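PDB 6JIG: GMP reductase from Trypanosoma brucei brucei, which probably catalyses the irreversible NADPH-dependent deamination of GMP to IMP and carries a CBS-domain module that binds guanine nucleotides. Local coordinates for residues 57-62 / 85-90; 66-71 / 93-98; 142-147 / 167-172; 273-278 / 284-289; 367-372 / 465-470. The protein carries 1 engineered substitution. All blocks are in the same frame, centred on the assembly; numbering follows the deposited sequence.

Contact 1 of 5, residues 57-62 / 85-90; sequences VCEQRM and CAMLRE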
# COMPACT_ATOMS: atom_id res chain seq x y z
N VAL A 57 -8.71 -11.13 29.34
CA VAL A 57 -9.32 -12.39 28.91
C VAL A 57 -10.32 -12.90 29.95
O VAL A 57 -11.49 -13.14 29.63
CB VAL A 57 -8.25 -13.45 28.60
CG1 VAL A 57 -8.91 -14.77 28.29
CG2 VAL A 57 -7.38 -13.01 27.40
N CYS A 58 -9.88 -13.08 31.20
CA CYS A 58 -10.69 -13.84 32.16
C CYS A 58 -11.00 -13.04 33.43
O CYS A 58 -10.18 -12.97 34.35
CB CYS A 58 -10.01 -15.15 32.53
SG CYS A 58 -11.12 -16.24 33.53
N GLU A 59 -12.21 -12.48 33.50
CA GLU A 59 -12.78 -12.12 34.79
C GLU A 59 -14.05 -12.95 34.98
O GLU A 59 -14.15 -14.04 34.41
CB GLU A 59 -12.99 -10.60 34.89
CG GLU A 59 -11.61 -9.89 34.91
CD GLU A 59 -11.64 -8.39 35.17
OE1 GLU A 59 -10.56 -7.84 35.49
OE2 GLU A 59 -12.70 -7.76 35.03
N GLN A 60 -15.02 -12.47 35.76
CA GLN A 60 -16.10 -13.37 36.19
C GLN A 60 -16.96 -13.84 35.01
O GLN A 60 -17.40 -15.00 34.98
CB GLN A 60 -16.95 -12.71 37.28
CG GLN A 60 -17.70 -11.47 36.84
CD GLN A 60 -16.96 -10.19 37.20
OE1 GLN A 60 -15.74 -10.10 37.05
NE2 GLN A 60 -17.70 -9.20 37.67
N ARG A 61 -17.21 -12.98 34.02
CA ARG A 61 -18.09 -13.40 32.94
C ARG A 61 -17.44 -14.48 32.07
O ARG A 61 -18.12 -15.42 31.63
CB ARG A 61 -18.51 -12.20 32.08
CG ARG A 61 -19.74 -11.47 32.63
CD ARG A 61 -20.08 -10.22 31.83
N MET A 62 -16.13 -14.38 31.83
CA MET A 62 -15.42 -15.40 31.07
C MET A 62 -15.33 -16.71 31.85
O MET A 62 -15.54 -17.79 31.29
CB MET A 62 -14.02 -14.91 30.69
CG MET A 62 -13.14 -15.98 30.04
SD MET A 62 -13.81 -16.45 28.40
CE MET A 62 -13.53 -14.93 27.48
N CYS A 85 -11.30 -11.87 44.99
CA CYS A 85 -12.26 -12.69 45.72
C CYS A 85 -13.69 -12.38 45.32
O CYS A 85 -14.53 -13.29 45.25
CB CYS A 85 -12.08 -12.48 47.22
SG CYS A 85 -10.56 -13.22 47.74
N ALA A 86 -13.98 -11.11 45.07
CA ALA A 86 -15.33 -10.71 44.65
C ALA A 86 -15.69 -11.32 43.30
O ALA A 86 -16.83 -11.78 43.09
CB ALA A 86 -15.42 -9.19 44.59
N MET A 87 -14.75 -11.32 42.35
CA MET A 87 -15.03 -11.99 41.08
C MET A 87 -15.31 -13.46 41.30
O MET A 87 -16.22 -14.03 40.69
CB MET A 87 -13.84 -11.83 40.12
CG MET A 87 -13.59 -10.42 39.69
SD MET A 87 -12.41 -10.44 38.33
CE MET A 87 -11.02 -11.21 39.13
N LEU A 88 -14.54 -14.09 42.18
CA LEU A 88 -14.71 -15.51 42.45
C LEU A 88 -16.09 -15.79 43.03
O LEU A 88 -16.80 -16.70 42.58
CB LEU A 88 -13.61 -15.99 43.39
CG LEU A 88 -13.28 -17.47 43.24
CD1 LEU A 88 -11.82 -17.70 43.51
CD2 LEU A 88 -14.14 -18.30 44.20
N ARG A 89 -16.51 -15.00 44.02
CA ARG A 89 -17.83 -15.19 44.61
C ARG A 89 -18.94 -14.97 43.59
O ARG A 89 -19.98 -15.63 43.67
CB ARG A 89 -18.02 -14.24 45.80
CG ARG A 89 -17.27 -14.67 47.05
CD ARG A 89 -17.65 -13.76 48.22
NE ARG A 89 -17.05 -12.44 48.07
CZ ARG A 89 -15.91 -12.09 48.66
NH1 ARG A 89 -15.28 -12.95 49.45
NH2 ARG A 89 -15.42 -10.87 48.46
N GLU A 90 -18.75 -14.06 42.64
CA GLU A 90 -19.76 -13.89 41.60
C GLU A 90 -19.84 -15.12 40.71
O GLU A 90 -20.94 -15.53 40.31
CB GLU A 90 -19.48 -12.65 40.77
CG GLU A 90 -19.73 -11.35 41.53
CD GLU A 90 -19.66 -10.12 40.65
OE1 GLU A 90 -20.13 -10.19 39.49
OE2 GLU A 90 -19.11 -9.09 41.11

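Contact 2 of 5, residues 66-71 / 93-98; sequences MAREGG and RAQSFL. With 5GP (guanosine-5'-monophosphate), chain C.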
# COMPACT_ATOMS: atom_id res chain seq x y z
N MET A 66 -16.73 -20.28 30.49
CA MET A 66 -15.84 -21.42 30.24
C MET A 66 -16.30 -22.65 31.02
O MET A 66 -16.30 -23.76 30.49
CB MET A 66 -14.40 -21.06 30.63
CG MET A 66 -13.74 -20.03 29.72
SD MET A 66 -13.68 -20.60 28.00
CE MET A 66 -13.10 -22.29 28.18
N ALA A 67 -16.64 -22.47 32.29
CA ALA A 67 -17.14 -23.60 33.08
C ALA A 67 -18.43 -24.16 32.48
O ALA A 67 -18.65 -25.38 32.48
CB ALA A 67 -17.36 -23.16 34.53
N ARG A 68 -19.31 -23.28 31.97
CA ARG A 68 -20.55 -23.76 31.37
C ARG A 68 -20.29 -24.60 30.13
O ARG A 68 -21.06 -25.52 29.84
CB ARG A 68 -21.47 -22.59 31.03
CG ARG A 68 -22.11 -22.00 32.27
CD ARG A 68 -23.16 -20.95 31.97
NE ARG A 68 -23.80 -20.55 33.22
CZ ARG A 68 -24.39 -19.37 33.44
NH1 ARG A 68 -24.43 -18.45 32.49
NH2 ARG A 68 -24.94 -19.12 34.62
N GLU A 69 -19.22 -24.30 29.39
CA GLU A 69 -18.85 -25.12 28.25
C GLU A 69 -18.08 -26.38 28.64
O GLU A 69 -17.78 -27.19 27.76
CB GLU A 69 -18.01 -24.31 27.24
CG GLU A 69 -18.69 -23.05 26.72
CD GLU A 69 -19.92 -23.34 25.88
OE1 GLU A 69 -19.98 -24.43 25.26
OE2 GLU A 69 -20.82 -22.49 25.84
N GLY A 70 -17.76 -26.57 29.91
CA GLY A 70 -17.05 -27.76 30.30
C GLY A 70 -15.56 -27.59 30.48
O GLY A 70 -14.87 -28.57 30.79
N GLY A 71 -15.05 -26.37 30.32
CA GLY A 71 -13.66 -26.01 30.61
C GLY A 71 -13.57 -25.26 31.92
O GLY A 71 -14.33 -25.51 32.86
N ARG A 93 -21.76 -17.71 42.44
CA ARG A 93 -23.16 -17.32 42.58
C ARG A 93 -23.95 -17.51 41.29
O ARG A 93 -25.19 -17.44 41.32
CB ARG A 93 -23.20 -15.86 43.07
CG ARG A 93 -24.42 -15.48 43.88
CD ARG A 93 -24.38 -15.99 45.31
NE ARG A 93 -25.70 -15.85 45.91
CZ ARG A 93 -25.95 -15.69 47.21
NH1 ARG A 93 -24.96 -15.65 48.09
NH2 ARG A 93 -27.19 -15.58 47.61
N ALA A 94 -23.28 -17.81 40.17
CA ALA A 94 -23.97 -17.90 38.89
C ALA A 94 -25.05 -18.98 38.90
O ALA A 94 -26.12 -18.80 38.31
CB ALA A 94 -22.97 -18.16 37.77
N GLN A 95 -24.77 -20.12 39.53
CA GLN A 95 -25.73 -21.20 39.65
C GLN A 95 -25.31 -22.09 40.81
O GLN A 95 -24.17 -22.05 41.26
CB GLN A 95 -25.85 -22.01 38.35
CG GLN A 95 -24.53 -22.61 37.89
CD GLN A 95 -24.59 -23.00 36.43
OE1 GLN A 95 -24.63 -22.13 35.55
NE2 GLN A 95 -24.63 -24.30 36.17
N SER A 96 -26.25 -22.90 41.29
CA SER A 96 -25.99 -23.78 42.42
C SER A 96 -27.09 -24.83 42.46
O SER A 96 -28.04 -24.78 41.68
CB SER A 96 -25.94 -22.99 43.74
OG SER A 96 -25.38 -23.78 44.77
N PHE A 97 -26.96 -25.80 43.36
CA PHE A 97 -28.09 -26.69 43.63
C PHE A 97 -28.84 -26.10 44.82
O PHE A 97 -29.94 -25.58 44.68
CB PHE A 97 -27.65 -28.13 43.87
CG PHE A 97 -28.80 -29.05 44.15
CD1 PHE A 97 -29.86 -29.15 43.26
CD2 PHE A 97 -28.86 -29.79 45.33
CE1 PHE A 97 -30.95 -29.98 43.52
CE2 PHE A 97 -29.94 -30.63 45.59
CZ PHE A 97 -30.99 -30.72 44.67
N LEU A 98 -28.22 -26.15 46.00
CA LEU A 98 -28.73 -25.45 47.17
C LEU A 98 -28.09 -24.07 47.21
O LEU A 98 -26.87 -23.94 47.38
CB LEU A 98 -28.42 -26.22 48.45
CG LEU A 98 -28.96 -27.64 48.61
CD1 LEU A 98 -28.65 -28.15 50.01
CD2 LEU A 98 -30.44 -27.69 48.36
P 5GP C . -33.84 -16.85 37.97
O1P 5GP C . -34.78 -17.91 37.45
O2P 5GP C . -33.93 -16.60 39.46
O3P 5GP C . -33.56 -15.67 37.06
O5' 5GP C . -32.43 -17.58 37.99
C5' 5GP C . -31.81 -17.76 39.25
C4' 5GP C . -30.35 -18.04 39.10
O4' 5GP C . -29.64 -17.15 40.01
C3' 5GP C . -29.99 -19.46 39.52
O3' 5GP C . -28.91 -19.97 38.73
C2' 5GP C . -29.58 -19.28 40.97
O2' 5GP C . -28.75 -20.29 41.51
C1' 5GP C . -28.89 -17.91 40.93
N9 5GP C . -28.89 -17.26 42.23
C8 5GP C . -27.79 -17.04 42.97
N7 5GP C . -28.14 -16.48 44.14
C5 5GP C . -29.49 -16.37 44.16
C6 5GP C . -30.38 -15.88 45.10
O6 5GP C . -29.96 -15.43 46.18
N1 5GP C . -31.69 -15.90 44.84
C2 5GP C . -32.16 -16.38 43.67
N2 5GP C . -33.50 -16.38 43.46
N3 5GP C . -31.31 -16.87 42.72
C4 5GP C . -29.97 -16.87 42.95

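Contact 3 of 5, residues 142-147 / 167-172; sequences LGIITR and DKMVVS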
# COMPACT_ATOMS: atom_id res chain seq x y z
N LEU A 142 -41.86 -15.61 55.17
CA LEU A 142 -43.24 -15.14 55.04
C LEU A 142 -43.81 -15.31 53.65
O LEU A 142 -45.04 -15.37 53.50
CB LEU A 142 -43.33 -13.66 55.43
CG LEU A 142 -42.61 -13.26 56.72
CD1 LEU A 142 -42.72 -11.76 56.97
CD2 LEU A 142 -43.13 -14.05 57.91
N GLY A 143 -42.96 -15.37 52.63
CA GLY A 143 -43.45 -15.50 51.27
C GLY A 143 -42.32 -15.27 50.29
O GLY A 143 -41.15 -15.27 50.65
N ILE A 144 -42.71 -15.04 49.04
CA ILE A 144 -41.75 -14.93 47.96
C ILE A 144 -42.24 -13.88 46.97
O ILE A 144 -43.44 -13.75 46.72
CB ILE A 144 -41.53 -16.30 47.27
CG1 ILE A 144 -40.34 -16.25 46.31
CG2 ILE A 144 -42.80 -16.77 46.58
CD1 ILE A 144 -40.02 -17.58 45.70
N ILE A 145 -41.30 -13.11 46.41
CA ILE A 145 -41.63 -12.10 45.42
C ILE A 145 -40.65 -12.21 44.25
O ILE A 145 -39.44 -12.38 44.44
CB ILE A 145 -41.62 -10.68 46.04
CG1 ILE A 145 -42.26 -9.66 45.09
CG2 ILE A 145 -40.23 -10.28 46.48
CD1 ILE A 145 -42.83 -8.45 45.82
N THR A 146 -41.19 -12.14 43.04
CA THR A 146 -40.47 -12.35 41.79
C THR A 146 -40.57 -11.12 40.91
O THR A 146 -41.38 -10.22 41.15
CB THR A 146 -41.03 -13.56 41.04
OG1 THR A 146 -42.35 -13.25 40.58
CG2 THR A 146 -41.11 -14.77 41.97
N ARG A 147 -39.73 -11.08 39.87
CA ARG A 147 -39.82 -9.99 38.89
C ARG A 147 -41.21 -9.93 38.28
O ARG A 147 -41.74 -8.84 38.03
CB ARG A 147 -38.77 -10.16 37.78
CG ARG A 147 -37.39 -9.66 38.13
CD ARG A 147 -36.45 -9.70 36.93
NE ARG A 147 -35.17 -9.06 37.23
CZ ARG A 147 -34.17 -9.66 37.86
NH1 ARG A 147 -34.31 -10.92 38.26
NH2 ARG A 147 -33.03 -9.01 38.10
N ASP A 167 -47.78 -19.82 53.15
CA ASP A 167 -48.75 -20.90 53.19
C ASP A 167 -49.24 -21.28 51.80
O ASP A 167 -49.88 -22.34 51.64
CB ASP A 167 -49.93 -20.52 54.09
CG ASP A 167 -50.98 -19.68 53.38
OD1 ASP A 167 -50.61 -18.78 52.61
OD2 ASP A 167 -52.19 -19.92 53.61
N LYS A 168 -48.96 -20.47 50.78
CA LYS A 168 -49.24 -20.81 49.40
C LYS A 168 -48.00 -21.30 48.65
O LYS A 168 -48.08 -21.55 47.44
CB LYS A 168 -49.85 -19.60 48.68
N MET A 169 -46.87 -21.44 49.33
CA MET A 169 -45.63 -21.89 48.72
C MET A 169 -45.42 -23.39 48.95
O MET A 169 -46.02 -24.00 49.83
CB MET A 169 -44.45 -21.11 49.30
CG MET A 169 -44.48 -19.62 49.01
SD MET A 169 -43.07 -18.75 49.72
CE MET A 169 -41.74 -19.55 48.82
N VAL A 170 -44.55 -23.96 48.12
CA VAL A 170 -44.04 -25.31 48.33
C VAL A 170 -42.71 -25.18 49.06
O VAL A 170 -41.76 -24.57 48.55
CB VAL A 170 -43.88 -26.07 47.01
CG1 VAL A 170 -43.28 -27.46 47.24
CG2 VAL A 170 -45.22 -26.18 46.31
N VAL A 171 -42.65 -25.71 50.28
CA VAL A 171 -41.51 -25.53 51.17
C VAL A 171 -41.06 -26.90 51.67
O VAL A 171 -41.87 -27.82 51.81
CB VAL A 171 -41.86 -24.59 52.34
CG1 VAL A 171 -40.65 -24.32 53.20
CG2 VAL A 171 -42.43 -23.28 51.81
N SER A 172 -39.76 -27.04 51.91
CA SER A 172 -39.20 -28.31 52.34
C SER A 172 -38.37 -28.08 53.60
O SER A 172 -37.92 -26.96 53.86
CB SER A 172 -38.36 -28.96 51.21
OG SER A 172 -37.70 -30.14 51.62

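Contact 4 of 5, residues 273-278 / 284-289; sequences KRLKGD and VDIIAG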
# COMPACT_ATOMS: atom_id res chain seq x y z
N LYS A 273 5.75 -25.05 47.79
CA LYS A 273 5.94 -25.73 49.07
C LYS A 273 5.14 -25.06 50.18
O LYS A 273 4.53 -25.74 51.01
CB LYS A 273 7.42 -25.76 49.43
CG LYS A 273 8.24 -26.76 48.61
CD LYS A 273 9.71 -26.72 49.02
CE LYS A 273 10.51 -27.82 48.32
NZ LYS A 273 12.00 -27.63 48.45
N ARG A 274 5.11 -23.72 50.19
CA ARG A 274 4.34 -23.01 51.21
C ARG A 274 2.85 -23.29 51.08
O ARG A 274 2.16 -23.48 52.09
CB ARG A 274 4.61 -21.51 51.10
CG ARG A 274 4.07 -20.69 52.25
CD ARG A 274 4.94 -19.44 52.48
NE ARG A 274 5.24 -18.76 51.23
CZ ARG A 274 6.45 -18.68 50.66
NH1 ARG A 274 7.51 -19.23 51.25
NH2 ARG A 274 6.59 -18.04 49.50
N LEU A 275 2.34 -23.33 49.85
CA LEU A 275 0.92 -23.57 49.63
C LEU A 275 0.53 -24.99 50.01
O LEU A 275 -0.55 -25.21 50.56
CB LEU A 275 0.56 -23.27 48.17
CG LEU A 275 0.64 -21.79 47.81
CD1 LEU A 275 0.59 -21.62 46.30
CD2 LEU A 275 -0.49 -21.01 48.48
N LYS A 276 1.38 -25.97 49.71
CA LYS A 276 1.07 -27.33 50.11
C LYS A 276 1.25 -27.52 51.61
O LYS A 276 0.64 -28.42 52.19
CB LYS A 276 1.93 -28.36 49.36
CG LYS A 276 1.82 -28.34 47.82
CD LYS A 276 0.44 -28.78 47.33
CE LYS A 276 0.35 -30.28 47.11
NZ LYS A 276 -1.04 -30.67 46.77
N GLY A 277 2.07 -26.68 52.25
CA GLY A 277 2.35 -26.83 53.66
C GLY A 277 1.36 -26.19 54.60
O GLY A 277 1.41 -26.47 55.81
N ASP A 278 0.46 -25.35 54.10
CA ASP A 278 -0.51 -24.66 54.93
C ASP A 278 -1.89 -25.28 54.74
O ASP A 278 -2.38 -25.32 53.60
CB ASP A 278 -0.56 -23.18 54.58
CG ASP A 278 -1.25 -22.33 55.65
OD1 ASP A 278 -2.38 -22.68 56.05
OD2 ASP A 278 -0.67 -21.31 56.07
N VAL A 284 -6.80 -27.39 48.12
CA VAL A 284 -7.05 -27.34 46.68
C VAL A 284 -5.75 -27.64 45.93
O VAL A 284 -4.65 -27.41 46.43
CB VAL A 284 -7.64 -25.99 46.21
CG1 VAL A 284 -8.94 -25.65 46.97
CG2 VAL A 284 -6.62 -24.87 46.34
N ASP A 285 -5.91 -28.17 44.72
CA ASP A 285 -4.77 -28.44 43.86
C ASP A 285 -3.97 -27.17 43.59
O ASP A 285 -4.54 -26.09 43.39
CB ASP A 285 -5.24 -29.05 42.54
CG ASP A 285 -5.47 -30.54 42.63
OD1 ASP A 285 -5.40 -31.12 43.74
OD2 ASP A 285 -5.74 -31.15 41.58
N ILE A 286 -2.65 -27.31 43.58
CA ILE A 286 -1.73 -26.21 43.33
C ILE A 286 -1.07 -26.47 41.98
O ILE A 286 -0.31 -27.43 41.83
CB ILE A 286 -0.67 -26.09 44.44
CG1 ILE A 286 -1.34 -26.05 45.83
CG2 ILE A 286 0.19 -24.84 44.23
CD1 ILE A 286 -2.32 -24.90 46.00
N ILE A 287 -1.36 -25.60 41.01
CA ILE A 287 -0.73 -25.61 39.69
C ILE A 287 0.37 -24.56 39.69
O ILE A 287 0.25 -23.53 40.36
CB ILE A 287 -1.79 -25.34 38.60
CG1 ILE A 287 -2.89 -26.42 38.67
CG2 ILE A 287 -1.15 -25.30 37.16
CD1 ILE A 287 -4.12 -26.11 37.83
N ALA A 288 1.46 -24.83 38.97
CA ALA A 288 2.59 -23.90 38.98
C ALA A 288 3.22 -23.82 37.59
O ALA A 288 3.23 -24.79 36.84
CB ALA A 288 3.67 -24.32 39.97
N GLY A 289 3.74 -22.64 37.28
CA GLY A 289 4.43 -22.38 36.03
C GLY A 289 5.00 -20.97 36.10
O GLY A 289 4.86 -20.29 37.12
O HOH W 1 -3.14 -29.08 47.70

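Contact 5 of 5, residues 367-372 / 465-470; sequences GADTVM and EMQRRT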
# COMPACT_ATOMS: atom_id res chain seq x y z
N GLY A 367 1.33 -34.28 24.19
CA GLY A 367 1.28 -34.71 25.58
C GLY A 367 0.53 -33.80 26.52
O GLY A 367 0.34 -34.18 27.69
N ALA A 368 0.10 -32.60 26.11
CA ALA A 368 -0.60 -31.72 27.04
C ALA A 368 -1.97 -32.28 27.40
O ALA A 368 -2.65 -32.88 26.57
CB ALA A 368 -0.80 -30.32 26.46
N ASP A 369 -2.39 -32.06 28.66
CA ASP A 369 -3.75 -32.43 29.05
C ASP A 369 -4.77 -31.33 28.79
O ASP A 369 -5.94 -31.64 28.51
CB ASP A 369 -3.78 -32.82 30.54
CG ASP A 369 -2.83 -33.95 30.83
OD1 ASP A 369 -3.14 -35.08 30.43
OD2 ASP A 369 -1.71 -33.68 31.32
N THR A 370 -4.35 -30.07 28.87
CA THR A 370 -5.21 -28.94 28.55
C THR A 370 -4.38 -27.91 27.78
O THR A 370 -3.15 -27.97 27.75
CB THR A 370 -5.78 -28.25 29.79
OG1 THR A 370 -4.71 -27.84 30.65
CG2 THR A 370 -6.76 -29.17 30.56
N VAL A 371 -5.08 -26.94 27.19
CA VAL A 371 -4.45 -25.76 26.60
C VAL A 371 -5.00 -24.53 27.30
O VAL A 371 -6.16 -24.50 27.74
CB VAL A 371 -4.69 -25.67 25.08
CG1 VAL A 371 -4.05 -26.86 24.34
CG2 VAL A 371 -6.18 -25.61 24.77
N MET A 372 -4.17 -23.49 27.40
CA MET A 372 -4.59 -22.20 27.92
C MET A 372 -4.56 -21.20 26.78
O MET A 372 -3.56 -21.09 26.07
CB MET A 372 -3.69 -21.73 29.06
CG MET A 372 -4.06 -20.34 29.55
SD MET A 372 -3.18 -19.82 31.02
CE MET A 372 -4.28 -20.43 32.30
N GLU A 465 -5.69 -41.51 24.44
CA GLU A 465 -5.37 -42.13 23.16
C GLU A 465 -4.72 -41.13 22.21
O GLU A 465 -3.82 -41.48 21.44
CB GLU A 465 -6.62 -42.73 22.52
CG GLU A 465 -7.06 -44.05 23.12
CD GLU A 465 -8.32 -44.61 22.45
OE1 GLU A 465 -8.59 -44.26 21.28
OE2 GLU A 465 -9.02 -45.42 23.10
N MET A 466 -5.20 -39.89 22.21
CA MET A 466 -4.59 -38.85 21.38
C MET A 466 -3.13 -38.66 21.75
O MET A 466 -2.26 -38.54 20.88
CB MET A 466 -5.38 -37.55 21.52
CG MET A 466 -4.88 -36.41 20.63
SD MET A 466 -5.04 -36.83 18.89
CE MET A 466 -4.63 -35.25 18.12
N GLN A 467 -2.84 -38.63 23.05
CA GLN A 467 -1.46 -38.44 23.50
C GLN A 467 -0.59 -39.64 23.16
O GLN A 467 0.58 -39.48 22.80
CB GLN A 467 -1.44 -38.17 25.00
CG GLN A 467 -2.20 -36.90 25.39
CD GLN A 467 -2.46 -36.83 26.87
OE1 GLN A 467 -2.51 -37.85 27.56
NE2 GLN A 467 -2.66 -35.62 27.38
N ARG A 468 -1.15 -40.85 23.23
CA ARG A 468 -0.34 -42.04 22.96
C ARG A 468 -0.15 -42.28 21.46
O ARG A 468 0.93 -42.70 21.04
CB ARG A 468 -0.98 -43.28 23.60
N ARG A 469 -1.16 -42.00 20.65
CA ARG A 469 -1.16 -42.42 19.26
C ARG A 469 -0.60 -41.37 18.30
O ARG A 469 -0.18 -41.73 17.19
CB ARG A 469 -2.57 -42.79 18.81
CG ARG A 469 -2.99 -44.15 19.34
CD ARG A 469 -4.48 -44.44 19.20
NE ARG A 469 -4.80 -45.58 20.07
CZ ARG A 469 -6.00 -46.10 20.25
NH1 ARG A 469 -7.05 -45.60 19.62
NH2 ARG A 469 -6.16 -47.13 21.07
N THR A 470 -0.58 -40.10 18.68
CA THR A 470 -0.19 -39.07 17.73
C THR A 470 1.27 -39.21 17.32
O THR A 470 2.15 -39.48 18.14
CB THR A 470 -0.45 -37.68 18.32
OG1 THR A 470 -1.87 -37.45 18.36
CG2 THR A 470 0.18 -36.58 17.45

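Contact 1 of 5, residues 57-62 / 85-90
Gln60 and Met87 meet where two consecutive helices of the (beta/alpha)8 barrel, 60-68 and 81-93, lie side by side; CA of Gln60 is 5.2 Å from CA of Met87. Gln60 starts out with CG wedged between the backbone N and the carbonyl carbon (chi1 64°) and then bends at chi2, which lays its amide across the Met87 chain at about a right angle. The amide oxygen OE1 of Gln60 rests 3.4 Å from CG of Met87, a packing contact rather than a polar one. Met87 keeps its chain extended through chi2 and turns only at chi3 (-60°), and its sulfur reaches past Gln60 to Glu59, the N-cap residue of helix 60-68. There SD of Met87 sits 3.5 Å from CB of Glu59, with CG and CD of Glu59 also alongside the sulfur. The carboxylate of Glu59 is engaged by His76 through OE1, and its chain also touches Pro384. One turn on from Met87, Glu90 meets the other end of the Gln60 amide, with the carboxylate and amide planes nearly perpendicular. NE2 of Gln60 gives OE1 of Glu90 a weak hydrogen bond, 3.2 Å long and bent to 135° at the proton.

Contact 2 of 5, residues 66-71 / 93-98
Arg68 takes hold of Gln95 side-on: NE, at 2.9 Å, and NH2, at 3.2 Å, both donate to the single oxygen OE1 of Gln95. The acceptor lies at the edge of the guanidinium, close to its plane, and the straighter of the two bonds is that from NE (153°). The two flat groups are turned by 32°, and NH2 of Arg68 also packs 3.8 Å from CB of Ala94. Arg68 reaches this place with a chain extended from CG to NE, running out from the last turn of helix 60-68. That helix ends in a Schellman motif, with Gly70 at positive phi and Gly71 N bonded back to Met66 O.

Further out, the end of helix 81-93 and the loop after it form one wall of a GMP site. NE of Arg93 bonds N7 of the nucleotide at 3.1 Å, and NH2 of Arg93 bonds O6 at the same length, so one guanidinium edge reads the Hoogsteen side of the base. NH2 of Arg93 also serves Ser101 O, while Asp211 and Lys214 of helix 209-216 border Gln95 and Asp211 itself bonds the nucleotide. CB of Gln95 lies 3.7 Å from the ribose O3'. Because one amide oxygen receives both Arg68 donors, the positive charge probably polarises that amide and helps fix the rotation of the Gln95 side chain beside the ribose.

Contact 3 of 5, residues 142-147 / 167-172
Met169 reaches from the loop after strand 164-165 to strand 141-146 of the CBS-domain sheet, and its side chain carries the whole contact. CB points at the strand, with CG anti to the carbonyl carbon (chi1 -63°). CG comes 4.1 Å from CG2 of Ile144, the first touch across the contact. SD then lies against the backbone of Gly143, the residue before Ile144, 3.6 Å from both C and CA of Gly143, and 3.7 Å from CG2 of Ile144. After the extended chi2, the chain turns at chi3 (62°), which brings CE back over the branched root of Ile144: CE is 3.6 Å from CB of Ile144 and 3.7 Å from CG2, with CD1 of the same residue a little farther. Gly143 shares with Leu142 a classic beta bulge facing Val132. Met169 also touches Pro195 of strand 193-197, and Ile144 touches Asn193 of that strand. Ile144 also packs against Cys129 of the adjacent strand 129-133, a residue of the guanine-nucleotide site. No hydrogen bond crosses between the two segments, and the join rests on non-directional van der Waals packing of a thioether on backbone and branched alkyl groups.

Contact 4 of 5, residues 273-278 / 284-289
Ile286 receives Leu275 and Lys276 within a beta-alpha-beta unit of the TIM barrel, where helix 266-277 packs on strand 285-291, the strand it leads into. The apolar part centres on Ile286, whose side chain points to the helix. Its CG2, anti to the backbone N, meets CD1 of Leu275 at 3.8 Å. CD1 of the isoleucine turns instead to the root of the leucine, 4.0 Å from CB of Leu275, so the two branched chains cover each other at a slant. Leu275 continues this layer onto Val258 of the preceding barrel strand and onto Met242 and Ala245 of helix 239-251.

A second kind of packing comes from the alkyl part of Lys276. Bends at chi2 and again at chi3 (-89°) bring the lysine down toward the strand, where it slides past the isoleucine in the opposite direction, with its CD 3.6 Å from CG1 of Ile286.

Polar links involve the end of the same lysine. Its ammonium forms a salt bridge with Asp306, whose carboxylate also accepts the backbone N-H of Ile286, so helix and strand share one anion. Asp285 OD1 is 5.3 Å from NZ of Lys276, too far to pair. A water bridges the two segments: it accepts from NZ of Lys276 at 2.8 Å and donates to the carbonyl oxygen of Val284 at 2.6 Å.

Contact 5 of 5, residues 367-372 / 465-470
Gln467 plugs its amide nitrogen into the turn that enters the last strand of the barrel. NE2 of Gln467 donates to Ala368 O at 2.9 Å and to OD1 of Asp369 at 3.1 Å, the second bond almost straight (174°). Both acceptors lie in the plane of the Gln467 amide, yet each is approached from above its own plane: the donor stands well out of the Ala368 carbonyl plane and over the Asp369 carboxylate. The carboxylate and amide planes are accordingly steeply inclined, 75° apart. An extended chain beyond CG carries the amide straight from helix 463-469 to this polar pair.

The backbones are also close here: CA of Gly367 is 5.1 Å from CA of Gln467 and 4.1 Å from its CG. Gly367 closes helix 357-365 with a Schellman motif. Asp369 turns its other oxygen, OD2, to the backbone N of Cys348, which anchors the group on the neighbouring strand.

Other approaches to the amide are looser. Gly367 O comes within 3.3 Å of NE2 of Gln467, but at too poor an angle for a hydrogen bond, and OE1 of Gln467 stays 4.0 Å from OD1 of Asp369. The two hydrogen bonds given by NE2 probably fix the rotation of the amide, with NE2 rather than OE1 turned to the two oxygens, and the one to OD1 probably offsets part of the charge on Asp369.

From the N terminus, helix 60-68 enters contact 1 at its start and contact 2 at its end; helix 81-93 and the loop beyond it supply their partners, so the two loops cross, with centres about 12 Å apart. Together they bind the first helices of the barrel to one another and to the approach to the CBS module. Contact 3 then closes a short loop inside that module. After the chain returns to the barrel, contact 4 closes one beta-alpha-beta unit. Contact 5 spans the longest interval, joining the entrance of barrel strand 370-373 to helix 463-469; its centre lies about 50 Å from that of contact 3. Contacts 4 and 5 reach the same sheet.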